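Local coordinates for protein dehalogenase-like hydrolase (Ralstonia solanacearum, PDB 3UMB) that probably hydrolyses small (S)-2-haloalkanoic acids to the corresponding (R)-2-hydroxy acids with release of halide, as an L-2-haloacid dehalogenase of the HAD-like superfamily, at residues S20-A25 with T90-Y95; Y47-R51 with V67-A71; H144-A150 with L163-F168; V170-Q174 with H191-T195. All coordinates share one frame; numbering follows the deposited sequence.

Interaction 1. Residues S20-A25 with T90-Y95; sequences SVAARA and TLMREY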
loop_
_atom_site.group_PDB
_atom_site.type_symbol
_atom_site.label_atom_id
_atom_site.label_comp_id
_atom_site.label_asym_id
_atom_site.label_seq_id
_atom_site.Cartn_x
_atom_site.Cartn_y
_atom_site.Cartn_z
ATOM N N SER A 20 22.697 -0.220 -3.560
ATOM C CA SER A 20 23.606 0.908 -3.783
ATOM C C SER A 20 22.950 2.272 -3.589
ATOM O O SER A 20 23.648 3.275 -3.530
ATOM C CB SER A 20 24.281 0.817 -5.164
ATOM O OG SER A 20 23.350 1.000 -6.245
ATOM N N VAL A 21 21.623 2.320 -3.495
ATOM C CA VAL A 21 20.931 3.585 -3.297
ATOM C C VAL A 21 20.938 3.945 -1.818
ATOM O O VAL A 21 21.203 5.095 -1.449
ATOM C CB VAL A 21 19.491 3.567 -3.850
ATOM C CG1 VAL A 21 18.849 4.901 -3.646
ATOM C CG2 VAL A 21 19.470 3.196 -5.348
ATOM N N ALA A 22 20.687 2.960 -0.961
ATOM C CA ALA A 22 20.713 3.196 0.485
ATOM C C ALA A 22 22.078 3.757 0.893
ATOM O O ALA A 22 22.158 4.802 1.558
ATOM C CB ALA A 22 20.380 1.915 1.228
ATOM N N ALA A 23 23.145 3.113 0.402
ATOM C CA ALA A 23 24.543 3.520 0.661
ATOM C C ALA A 23 24.913 4.946 0.215
ATOM O O ALA A 23 25.694 5.635 0.865
ATOM C CB ALA A 23 25.483 2.513 0.012
ATOM N N ARG A 24 24.362 5.377 -0.899
ATOM C CA ARG A 24 24.586 6.726 -1.429
ATOM C C ARG A 24 23.702 7.788 -0.733
ATOM O O ARG A 24 23.988 8.991 -0.764
ATOM C CB ARG A 24 24.278 6.681 -2.926
ATOM C CG ARG A 24 23.963 8.011 -3.606
ATOM C CD ARG A 24 25.180 8.868 -3.721
ATOM N NE ARG A 24 26.041 8.391 -4.797
ATOM C CZ ARG A 24 27.218 8.926 -5.100
ATOM N NH1 ARG A 24 27.695 9.958 -4.388
ATOM N NH2 ARG A 24 27.920 8.424 -6.111
ATOM N N ALA A 25 22.606 7.320 -0.143
ATOM C CA ALA A 25 21.729 8.159 0.672
ATOM C C ALA A 25 22.503 8.586 1.923
ATOM O O ALA A 25 22.683 9.769 2.161
ATOM C CB ALA A 25 20.428 7.397 1.028
ATOM N N THR A 90 21.259 13.329 -8.063
ATOM C CA THR A 90 22.223 12.279 -7.710
ATOM C C THR A 90 21.595 10.976 -7.315
ATOM O O THR A 90 22.148 9.902 -7.579
ATOM C CB THR A 90 23.122 12.700 -6.533
ATOM O OG1 THR A 90 23.879 13.842 -6.913
ATOM C CG2 THR A 90 24.086 11.578 -6.149
ATOM N N LEU A 91 20.459 11.042 -6.628
ATOM C CA LEU A 91 19.886 9.804 -6.079
ATOM C C LEU A 91 19.099 9.108 -7.143
ATOM O O LEU A 91 19.049 7.902 -7.182
ATOM C CB LEU A 91 19.018 10.064 -4.844
ATOM C CG LEU A 91 19.812 10.131 -3.529
ATOM C CD1 LEU A 91 18.859 10.458 -2.375
ATOM C CD2 LEU A 91 20.559 8.805 -3.286
HETATM N N MSE A 92 18.471 9.907 -7.989
HETATM C CA MSE A 92 17.744 9.415 -9.151
HETATM C C MSE A 92 18.732 8.749 -10.171
HETATM O O MSE A 92 18.519 7.576 -10.530
HETATM C CB MSE A 92 16.835 10.538 -9.740
HETATM C CG MSE A 92 15.506 10.894 -8.869
HETATM SE SE MSE A 92 14.622 9.303 -8.093
HETATM C CE MSE A 92 13.784 8.652 -9.791
ATOM N N ARG A 93 19.830 9.427 -10.545
ATOM C CA ARG A 93 20.928 8.784 -11.301
ATOM C C ARG A 93 21.272 7.442 -10.726
ATOM O O ARG A 93 21.313 6.429 -11.420
ATOM C CB ARG A 93 22.216 9.619 -11.284
ATOM C CG ARG A 93 22.148 10.877 -12.147
ATOM C CD ARG A 93 23.516 11.504 -12.418
ATOM N NE ARG A 93 23.823 12.656 -11.554
ATOM C CZ ARG A 93 23.393 13.913 -11.736
ATOM N NH1 ARG A 93 22.582 14.240 -12.749
ATOM N NH2 ARG A 93 23.770 14.861 -10.875
ATOM N N GLU A 94 21.513 7.425 -9.430
ATOM C CA GLU A 94 21.811 6.192 -8.783
ATOM C C GLU A 94 20.724 5.193 -9.075
ATOM O O GLU A 94 21.011 4.016 -9.267
ATOM C CB GLU A 94 21.941 6.392 -7.279
ATOM C CG GLU A 94 22.729 5.307 -6.654
ATOM C CD GLU A 94 24.203 5.445 -6.901
ATOM O OE1 GLU A 94 24.686 6.600 -7.056
ATOM O OE2 GLU A 94 24.866 4.389 -6.933
ATOM N N TYR A 95 19.477 5.666 -9.109
ATOM C CA TYR A 95 18.309 4.775 -9.287
ATOM C C TYR A 95 18.255 4.248 -10.715
ATOM O O TYR A 95 17.960 3.078 -10.928
ATOM C CB TYR A 95 16.955 5.460 -8.910
ATOM C CG TYR A 95 15.916 4.487 -8.324
ATOM C CD1 TYR A 95 15.409 4.661 -7.046
ATOM C CD2 TYR A 95 15.482 3.376 -9.035
ATOM C CE1 TYR A 95 14.494 3.761 -6.495
ATOM C CE2 TYR A 95 14.568 2.478 -8.490
ATOM C CZ TYR A 95 14.079 2.681 -7.224
ATOM O OH TYR A 95 13.173 1.793 -6.692
#

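Interaction 2. Residues Y47-R51 with V67-A71; sequences YTRIR and VTVDA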
loop_
_atom_site.group_PDB
_atom_site.type_symbol
_atom_site.label_atom_id
_atom_site.label_comp_id
_atom_site.label_asym_id
_atom_site.label_seq_id
_atom_site.Cartn_x
_atom_site.Cartn_y
_atom_site.Cartn_z
ATOM N N TYR A 47 2.334 4.765 -3.194
ATOM C CA TYR A 47 1.814 5.666 -4.211
ATOM C C TYR A 47 1.357 4.941 -5.461
ATOM O O TYR A 47 0.356 5.322 -6.031
ATOM C CB TYR A 47 2.802 6.789 -4.560
ATOM C CG TYR A 47 3.022 7.855 -3.471
ATOM C CD1 TYR A 47 2.218 7.922 -2.306
ATOM C CD2 TYR A 47 3.989 8.836 -3.622
ATOM C CE1 TYR A 47 2.437 8.916 -1.300
ATOM C CE2 TYR A 47 4.210 9.836 -2.621
ATOM C CZ TYR A 47 3.422 9.870 -1.488
ATOM O OH TYR A 47 3.632 10.861 -0.551
ATOM N N THR A 48 2.037 3.876 -5.876
ATOM C CA THR A 48 1.562 3.115 -7.062
ATOM C C THR A 48 0.199 2.466 -6.770
ATOM O O THR A 48 -0.675 2.477 -7.603
ATOM C CB THR A 48 2.539 2.016 -7.467
ATOM O OG1 THR A 48 2.655 1.074 -6.415
ATOM C CG2 THR A 48 3.927 2.581 -7.816
ATOM N N ARG A 49 0.036 1.899 -5.576
ATOM C CA ARG A 49 -1.227 1.313 -5.184
ATOM C C ARG A 49 -2.350 2.317 -4.982
ATOM O O ARG A 49 -3.449 2.096 -5.426
ATOM C CB ARG A 49 -1.056 0.554 -3.903
ATOM C CG ARG A 49 -0.146 -0.638 -4.063
ATOM C CD ARG A 49 0.185 -1.188 -2.736
ATOM N NE ARG A 49 1.000 -2.384 -2.829
ATOM C CZ ARG A 49 1.592 -2.951 -1.784
ATOM N NH1 ARG A 49 1.489 -2.416 -0.545
ATOM N NH2 ARG A 49 2.318 -4.039 -1.970
ATOM N N ILE A 50 -2.069 3.416 -4.298
ATOM C CA ILE A 50 -3.072 4.435 -4.071
ATOM C C ILE A 50 -3.632 4.887 -5.420
ATOM O O ILE A 50 -4.854 4.951 -5.613
ATOM C CB ILE A 50 -2.471 5.655 -3.302
ATOM C CG1 ILE A 50 -2.186 5.290 -1.871
ATOM C CG2 ILE A 50 -3.417 6.903 -3.374
ATOM C CD1 ILE A 50 -1.417 6.355 -1.144
ATOM N N ARG A 51 -2.735 5.224 -6.338
ATOM C CA ARG A 51 -3.106 5.619 -7.701
ATOM C C ARG A 51 -3.918 4.600 -8.498
ATOM O O ARG A 51 -4.905 4.971 -9.147
ATOM C CB ARG A 51 -1.841 5.964 -8.504
ATOM C CG ARG A 51 -1.153 7.250 -7.996
ATOM C CD ARG A 51 0.077 7.661 -8.827
ATOM N NE ARG A 51 0.576 8.988 -8.466
ATOM C CZ ARG A 51 0.034 10.138 -8.848
ATOM N NH1 ARG A 51 -1.013 10.148 -9.659
ATOM N NH2 ARG A 51 0.558 11.290 -8.430
ATOM N N VAL A 67 6.716 8.750 -10.089
ATOM C CA VAL A 67 6.242 8.303 -8.780
ATOM C C VAL A 67 7.422 8.160 -7.820
ATOM O O VAL A 67 7.265 8.390 -6.625
ATOM C CB VAL A 67 5.407 6.963 -8.828
ATOM C CG1 VAL A 67 5.155 6.414 -7.393
ATOM C CG2 VAL A 67 4.050 7.163 -9.650
ATOM N N THR A 68 8.595 7.758 -8.338
ATOM C CA THR A 68 9.764 7.513 -7.487
ATOM C C THR A 68 10.316 8.889 -6.999
ATOM O O THR A 68 10.760 9.038 -5.891
ATOM C CB THR A 68 10.804 6.622 -8.195
ATOM O OG1 THR A 68 10.273 5.305 -8.360
ATOM C CG2 THR A 68 12.109 6.525 -7.413
ATOM N N VAL A 69 10.240 9.897 -7.839
ATOM C CA VAL A 69 10.639 11.258 -7.471
ATOM C C VAL A 69 9.690 11.768 -6.370
ATOM O O VAL A 69 10.143 12.145 -5.301
ATOM C CB VAL A 69 10.644 12.149 -8.748
ATOM C CG1 VAL A 69 10.763 13.633 -8.416
ATOM C CG2 VAL A 69 11.778 11.678 -9.707
ATOM N N ASP A 70 8.375 11.680 -6.621
ATOM C CA ASP A 70 7.359 12.023 -5.621
ATOM C C ASP A 70 7.648 11.373 -4.266
ATOM O O ASP A 70 7.633 12.034 -3.236
ATOM C CB ASP A 70 5.977 11.587 -6.077
ATOM C CG ASP A 70 5.524 12.285 -7.312
ATOM O OD1 ASP A 70 6.125 13.328 -7.593
ATOM O OD2 ASP A 70 4.608 11.775 -8.016
ATOM N N ALA A 71 7.862 10.072 -4.256
ATOM C CA ALA A 71 8.085 9.368 -2.995
ATOM C C ALA A 71 9.366 9.874 -2.326
ATOM O O ALA A 71 9.417 10.004 -1.101
ATOM C CB ALA A 71 8.155 7.835 -3.183
HETATM O O HOH W 1 2.873 10.030 -6.883
#

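Interaction 3. Residues H144-A150 with L163-F168; sequences HVLSVDA and LAPRAF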
loop_
_atom_site.group_PDB
_atom_site.type_symbol
_atom_site.label_atom_id
_atom_site.label_comp_id
_atom_site.label_asym_id
_atom_site.label_seq_id
_atom_site.Cartn_x
_atom_site.Cartn_y
_atom_site.Cartn_z
ATOM N N HIS A 144 11.392 -10.689 -23.875
ATOM C CA HIS A 144 10.469 -9.559 -23.636
ATOM C C HIS A 144 10.831 -8.802 -22.367
ATOM O O HIS A 144 11.121 -9.393 -21.353
ATOM C CB HIS A 144 9.023 -10.051 -23.560
ATOM C CG HIS A 144 8.597 -10.928 -24.708
ATOM N ND1 HIS A 144 8.151 -10.417 -25.915
ATOM C CD2 HIS A 144 8.517 -12.280 -24.820
ATOM C CE1 HIS A 144 7.814 -11.416 -26.714
ATOM N NE2 HIS A 144 8.026 -12.557 -26.075
ATOM N N VAL A 145 10.846 -7.483 -22.459
ATOM C CA VAL A 145 11.104 -6.605 -21.337
ATOM C C VAL A 145 9.828 -5.741 -21.253
ATOM O O VAL A 145 9.603 -4.835 -22.085
ATOM C CB VAL A 145 12.409 -5.799 -21.541
ATOM C CG1 VAL A 145 12.515 -4.610 -20.574
ATOM C CG2 VAL A 145 13.638 -6.709 -21.381
ATOM N N LEU A 146 8.977 -6.078 -20.279
ATOM C CA LEU A 146 7.613 -5.553 -20.191
ATOM C C LEU A 146 7.426 -4.565 -19.008
ATOM O O LEU A 146 7.976 -4.724 -17.929
ATOM C CB LEU A 146 6.613 -6.724 -20.117
ATOM C CG LEU A 146 6.780 -7.834 -21.189
ATOM C CD1 LEU A 146 6.105 -9.068 -20.778
ATOM C CD2 LEU A 146 6.236 -7.391 -22.566
ATOM N N SER A 147 6.661 -3.520 -19.263
ATOM C CA SER A 147 6.367 -2.481 -18.300
ATOM C C SER A 147 4.876 -2.337 -18.161
ATOM O O SER A 147 4.154 -2.334 -19.151
ATOM C CB SER A 147 6.918 -1.169 -18.802
ATOM O OG SER A 147 6.455 -0.069 -18.044
ATOM N N VAL A 148 4.427 -2.153 -16.936
ATOM C CA VAL A 148 3.030 -1.862 -16.662
ATOM C C VAL A 148 2.594 -0.550 -17.269
ATOM O O VAL A 148 1.442 -0.185 -17.218
ATOM C CB VAL A 148 2.782 -1.785 -15.151
ATOM C CG1 VAL A 148 3.283 -3.050 -14.467
ATOM C CG2 VAL A 148 3.452 -0.484 -14.561
ATOM N N ASP A 149 3.522 0.194 -17.840
ATOM C CA ASP A 149 3.160 1.417 -18.513
ATOM C C ASP A 149 2.209 1.219 -19.728
ATOM O O ASP A 149 1.498 2.131 -20.129
ATOM C CB ASP A 149 4.434 2.106 -18.986
ATOM C CG ASP A 149 4.168 3.476 -19.533
ATOM O OD1 ASP A 149 3.992 4.451 -18.751
ATOM O OD2 ASP A 149 4.163 3.562 -20.750
ATOM N N ALA A 150 2.245 0.041 -20.321
ATOM C CA ALA A 150 1.389 -0.336 -21.461
ATOM C C ALA A 150 -0.072 -0.318 -21.043
ATOM O O ALA A 150 -0.949 -0.024 -21.866
ATOM C CB ALA A 150 1.792 -1.757 -21.942
ATOM N N LEU A 163 0.006 -8.852 -18.865
ATOM C CA LEU A 163 0.960 -8.547 -19.921
ATOM C C LEU A 163 1.832 -9.773 -20.299
ATOM O O LEU A 163 2.212 -9.917 -21.455
ATOM C CB LEU A 163 1.845 -7.300 -19.600
ATOM C CG LEU A 163 1.204 -5.899 -19.587
ATOM C CD1 LEU A 163 2.082 -4.854 -18.871
ATOM C CD2 LEU A 163 0.853 -5.429 -20.973
ATOM N N ALA A 164 2.139 -10.648 -19.349
ATOM C CA ALA A 164 3.159 -11.671 -19.623
ATOM C C ALA A 164 2.588 -12.842 -20.405
ATOM O O ALA A 164 3.161 -13.212 -21.415
ATOM C CB ALA A 164 3.875 -12.109 -18.385
ATOM N N PRO A 165 1.427 -13.380 -20.007
ATOM C CA PRO A 165 0.823 -14.332 -20.934
ATOM C C PRO A 165 0.714 -13.792 -22.365
ATOM O O PRO A 165 1.059 -14.525 -23.298
ATOM C CB PRO A 165 -0.526 -14.604 -20.311
ATOM C CG PRO A 165 -0.204 -14.520 -18.814
ATOM C CD PRO A 165 0.676 -13.314 -18.743
ATOM N N ARG A 166 0.335 -12.516 -22.537
ATOM C CA ARG A 166 0.154 -11.957 -23.883
ATOM C C ARG A 166 1.379 -11.964 -24.674
ATOM O O ARG A 166 1.348 -12.405 -25.800
ATOM C CB ARG A 166 -0.310 -10.506 -23.899
ATOM C CG ARG A 166 -1.801 -10.399 -24.069
ATOM C CD ARG A 166 -2.220 -9.142 -24.864
ATOM N NE ARG A 166 -1.836 -7.909 -24.205
ATOM C CZ ARG A 166 -2.258 -7.557 -23.015
ATOM N NH1 ARG A 166 -3.082 -8.347 -22.332
ATOM N NH2 ARG A 166 -1.896 -6.393 -22.517
ATOM N N ALA A 167 2.451 -11.398 -24.122
ATOM C CA ALA A 167 3.739 -11.324 -24.834
ATOM C C ALA A 167 4.337 -12.719 -25.190
ATOM O O ALA A 167 4.937 -12.869 -26.244
ATOM C CB ALA A 167 4.741 -10.511 -24.045
ATOM N N PHE A 168 4.144 -13.709 -24.314
ATOM C CA PHE A 168 4.765 -15.032 -24.479
ATOM C C PHE A 168 3.930 -16.035 -25.282
ATOM O O PHE A 168 4.450 -17.080 -25.654
ATOM C CB PHE A 168 5.171 -15.619 -23.108
ATOM C CG PHE A 168 6.464 -15.030 -22.590
ATOM C CD1 PHE A 168 7.675 -15.628 -22.875
ATOM C CD2 PHE A 168 6.465 -13.804 -21.932
ATOM C CE1 PHE A 168 8.858 -15.045 -22.455
ATOM C CE2 PHE A 168 7.640 -13.216 -21.524
ATOM C CZ PHE A 168 8.840 -13.832 -21.782
#

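Interaction 4. Residues V170-Q174 with H191-T195; sequences VPAAQ and HGFTT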
loop_
_atom_site.group_PDB
_atom_site.type_symbol
_atom_site.label_atom_id
_atom_site.label_comp_id
_atom_site.label_asym_id
_atom_site.label_seq_id
_atom_site.Cartn_x
_atom_site.Cartn_y
_atom_site.Cartn_z
ATOM N N VAL A 170 1.577 -17.810 -24.182
ATOM C CA VAL A 170 1.229 -18.954 -23.320
ATOM C C VAL A 170 0.324 -18.537 -22.141
ATOM O O VAL A 170 0.358 -17.388 -21.717
ATOM C CB VAL A 170 2.500 -19.674 -22.769
ATOM C CG1 VAL A 170 3.403 -20.135 -23.936
ATOM C CG2 VAL A 170 3.287 -18.783 -21.820
ATOM N N PRO A 171 -0.510 -19.473 -21.636
ATOM C CA PRO A 171 -1.316 -19.233 -20.455
ATOM C C PRO A 171 -0.414 -18.947 -19.290
ATOM O O PRO A 171 0.714 -19.412 -19.287
ATOM C CB PRO A 171 -2.013 -20.583 -20.206
ATOM C CG PRO A 171 -2.031 -21.240 -21.479
ATOM C CD PRO A 171 -0.825 -20.775 -22.250
ATOM N N ALA A 172 -0.929 -18.211 -18.312
ATOM C CA ALA A 172 -0.280 -17.978 -17.004
ATOM C C ALA A 172 0.273 -19.273 -16.358
ATOM O O ALA A 172 1.399 -19.290 -15.834
ATOM C CB ALA A 172 -1.273 -17.309 -16.049
ATOM N N ALA A 173 -0.516 -20.344 -16.399
ATOM C CA ALA A 173 -0.117 -21.609 -15.737
ATOM C C ALA A 173 1.214 -22.150 -16.234
ATOM O O ALA A 173 1.911 -22.868 -15.502
ATOM C CB ALA A 173 -1.183 -22.657 -15.865
ATOM N N GLN A 174 1.593 -21.771 -17.444
ATOM C CA GLN A 174 2.825 -22.274 -18.038
ATOM C C GLN A 174 3.993 -21.287 -17.969
ATOM O O GLN A 174 5.031 -21.524 -18.579
ATOM C CB GLN A 174 2.561 -22.652 -19.515
ATOM C CG GLN A 174 1.536 -23.797 -19.685
ATOM C CD GLN A 174 1.087 -23.996 -21.143
ATOM O OE1 GLN A 174 1.815 -23.661 -22.096
ATOM N NE2 GLN A 174 -0.123 -24.553 -21.316
ATOM N N HIS A 191 -3.281 -14.697 -9.949
ATOM C CA HIS A 191 -3.557 -14.576 -11.379
ATOM C C HIS A 191 -3.482 -15.922 -12.118
ATOM O O HIS A 191 -4.050 -16.080 -13.183
ATOM C CB HIS A 191 -2.594 -13.583 -11.997
ATOM C CG HIS A 191 -2.917 -13.206 -13.415
ATOM N ND1 HIS A 191 -3.991 -12.408 -13.746
ATOM C CD2 HIS A 191 -2.297 -13.502 -14.580
ATOM C CE1 HIS A 191 -4.003 -12.213 -15.052
ATOM N NE2 HIS A 191 -2.990 -12.869 -15.584
ATOM N N GLY A 192 -2.795 -16.890 -11.524
ATOM C CA GLY A 192 -2.692 -18.250 -12.068
ATOM C C GLY A 192 -1.297 -18.667 -12.553
ATOM O O GLY A 192 -1.189 -19.675 -13.246
ATOM N N PHE A 193 -0.249 -17.906 -12.246
ATOM C CA PHE A 193 1.124 -18.325 -12.600
ATOM C C PHE A 193 1.622 -19.383 -11.654
ATOM O O PHE A 193 1.154 -19.504 -10.530
ATOM C CB PHE A 193 2.154 -17.202 -12.493
ATOM C CG PHE A 193 1.917 -16.050 -13.413
ATOM C CD1 PHE A 193 2.483 -16.021 -14.680
ATOM C CD2 PHE A 193 1.147 -14.954 -12.997
ATOM C CE1 PHE A 193 2.270 -14.938 -15.532
ATOM C CE2 PHE A 193 0.958 -13.878 -13.827
ATOM C CZ PHE A 193 1.527 -13.863 -15.108
ATOM N N THR A 194 2.617 -20.130 -12.108
ATOM C CA THR A 194 3.459 -20.883 -11.184
ATOM C C THR A 194 4.427 -19.844 -10.686
ATOM O O THR A 194 5.089 -19.185 -11.484
ATOM C CB THR A 194 4.300 -22.006 -11.878
ATOM O OG1 THR A 194 3.438 -22.856 -12.641
ATOM C CG2 THR A 194 5.061 -22.832 -10.823
ATOM N N THR A 195 4.529 -19.672 -9.379
ATOM C CA THR A 195 5.383 -18.622 -8.886
ATOM C C THR A 195 6.487 -19.130 -7.944
ATOM O O THR A 195 6.292 -20.063 -7.168
ATOM C CB THR A 195 4.540 -17.574 -8.141
ATOM O OG1 THR A 195 4.017 -18.182 -6.976
ATOM C CG2 THR A 195 3.394 -17.083 -8.982
#

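Interaction 1. Residues S20-A25 with T90-Y95
R24 and E94 form a salt bridge at the margin of an apolar seam, where V21 and L91 meet between two nearly antiparallel helices, 19-28 and 85-96. The short axes pass 9.6 Å apart at 162°, and the closest pair of CA atoms belongs to V21 and E94. From R24, NE donates to E94 OE1 at 3.2 Å with an N-H...O angle of 156°. OE1 is met from above the carboxylate plane, and the two charged planes are well turned out of each other, so this is a single-point bridge and not a paired, coplanar one. The arginine gets there by leaving the helix with CG opposite the backbone N (chi1 159°) and then bending twice, so that its stem crosses the E94 and T90 side chains at about a right angle. L91 CD2 rests on R24 CG at 3.5 Å, and T90 CG2 lies 3.8 Å from R24 CD and over one face of the guanidinium; T90 OG1 itself bonds back to H86 O. Deeper in, V21 CG2 runs past E94 CG in the opposite sense at 4.1 Å, while V21 CG1 faces L91 CD2 at 4.3 Å. V21 also packs on W40 and Y95 OH bonds Q44, both from helix 33-54, which covers this pair from the inner side. The two helices belong to the helical cap that this family sets beside its Rossmann-like core.

Interaction 2. Residues Y47-R51 with V67-A71
D70 OD2 is gripped by a water, which donates to it at 2.7 Å, and by K62 in a salt bridge; the same water accepts from R51 NE at 3.0 Å and so joins helix 64-78 to helix 33-54. The water lies in the guanidinium plane, at the edge. Directly, R51 NH2 and D70 OD2 stay 4.1 Å apart, too far for a salt bridge, and the arginine is fixed by other partners: NH1 by H60 O and NH2 by D209 of the second subunit. Beneath this polar layer V67 packs against side chains of the other helix. Its CG1 touches Y47 CB at 3.7 Å and T48 CG2 at 4.0 Å, and its CG2 lies 4.1 Å from R51 CD, along the extended arginine chain. The Y47 ring has D70 C and V67 O at its rim, while its CE2 comes 3.9 Å from A71 CA, and its hydroxyl reaches E206 and A207 of the second subunit. The short axes make 115° with each other. With R51 and K62 both close, the buried D70 would probably stay ionised, and because R51 and Y47 both hold the second subunit, the chemistry ties cap packing to the dimer interface.

Interaction 3. Residues H144-A150 with L163-F168
H144 and F168 make the aromatic part of the contact between strand 144-147, an outer strand of the parallel sheet, and helix 163-168. The imidazole presents its edge to the phenyl face in a T-shaped pair: the planes stand at 69°, the centroids are 4.5 Å apart, and H144 CD2 sits 3.4 Å above the middle of the F168 ring. A CH-pi contact works on the imidazole's face, where the methyl CB of A167 lies 4.0 Å from the H144 centroid, only 14° off the ring normal. H144 is thus fixed in two directions, edge on phenyl and face under methyl. H144 NE2 does come within 3.1 Å of A167 O, but at an angle too poor for a hydrogen bond. Among the aliphatic contacts, L146, its CG placed opposite the carbonyl carbon (chi1 -50°), spreads both methyls on A167 CB, with CD2 at 3.8 Å, and CD1 also reaches A164. L163, at the start of the helix, reaches the end of the strand and the 3-10 turn: its CD2 lies 3.9 Å from A150 CB, and its CD1 makes a methyl-to-carbonyl contact with S147 O at 3.3 Å. On their inner side A164 and F168 pack on strand 6-9, as expected of a beta-alpha-beta crossover in a Rossmann-like core. With no hydrogen bond between the two segments, helix and strand depend on shape, dispersion and the aromatic pair, while the strand's polar backbone pairs with strand 118-122.

Interaction 4. Residues V170-Q174 with H191-T195
A172 sets its methyl over the ring face of F193, where a Schellman motif ends helix 182-191 and the chain turns into strand 194-198. The CB of A172 stands 4.1 Å above the ring plane, over its centre and 10° off the normal, a clean CH-pi contact. In F193, CG opposite the carbonyl carbon (chi1 -62°) carries the ring to where A172 covers one face; P165 and F177 also meet it. H191 comes at the same methyl obliquely, its CD2 4.2 Å from A172 CB, and a bound sodium ion lies about 3 Å from the H191 side chain. G192, the C-prime residue with positive phi, has no side chain to intervene, and the two backbones run close: A172 and F193 have CA atoms 4.6 Å apart. Two CA-H...O contacts use this nearness, A172 O receiving F193 CA at 3.4 Å almost in line (167°) and G192 O receiving A173 CA at 3.3 Å along a clearly bent path. The segment 170-174 thus closes over the helix end just before entering strand 175-179, the neighbour of strand 194-198 in the sheet. At the far end of the contact, T194 OG1 gives a weak hydrogen bond to A173 O, 3.2 Å long.

How the interactions relate
Interactions 1 and 2 belong to the helical cap, interactions 3 and 4 to the Rossmann-like core. Along the chain, interaction 2 is nested in the loop closed by interaction 1; interaction 3 follows, then interaction 4. The cap pair have centres 18 Å apart and touch where M92 and Y95 pack on T68, so helices 19-28, 33-54, 64-78 and 85-96 form one bundle. The core pair, 14 Å apart, meet through P165, which lies against V170, A172 and F193, and both reach the parallel sheet. Between the halves, the centres of interactions 1 and 4 lie 34 Å apart, while interaction 2 is the cap contact nearest interaction 3, about 7 Å between nearest atoms. In this family the active site lies between the two parts.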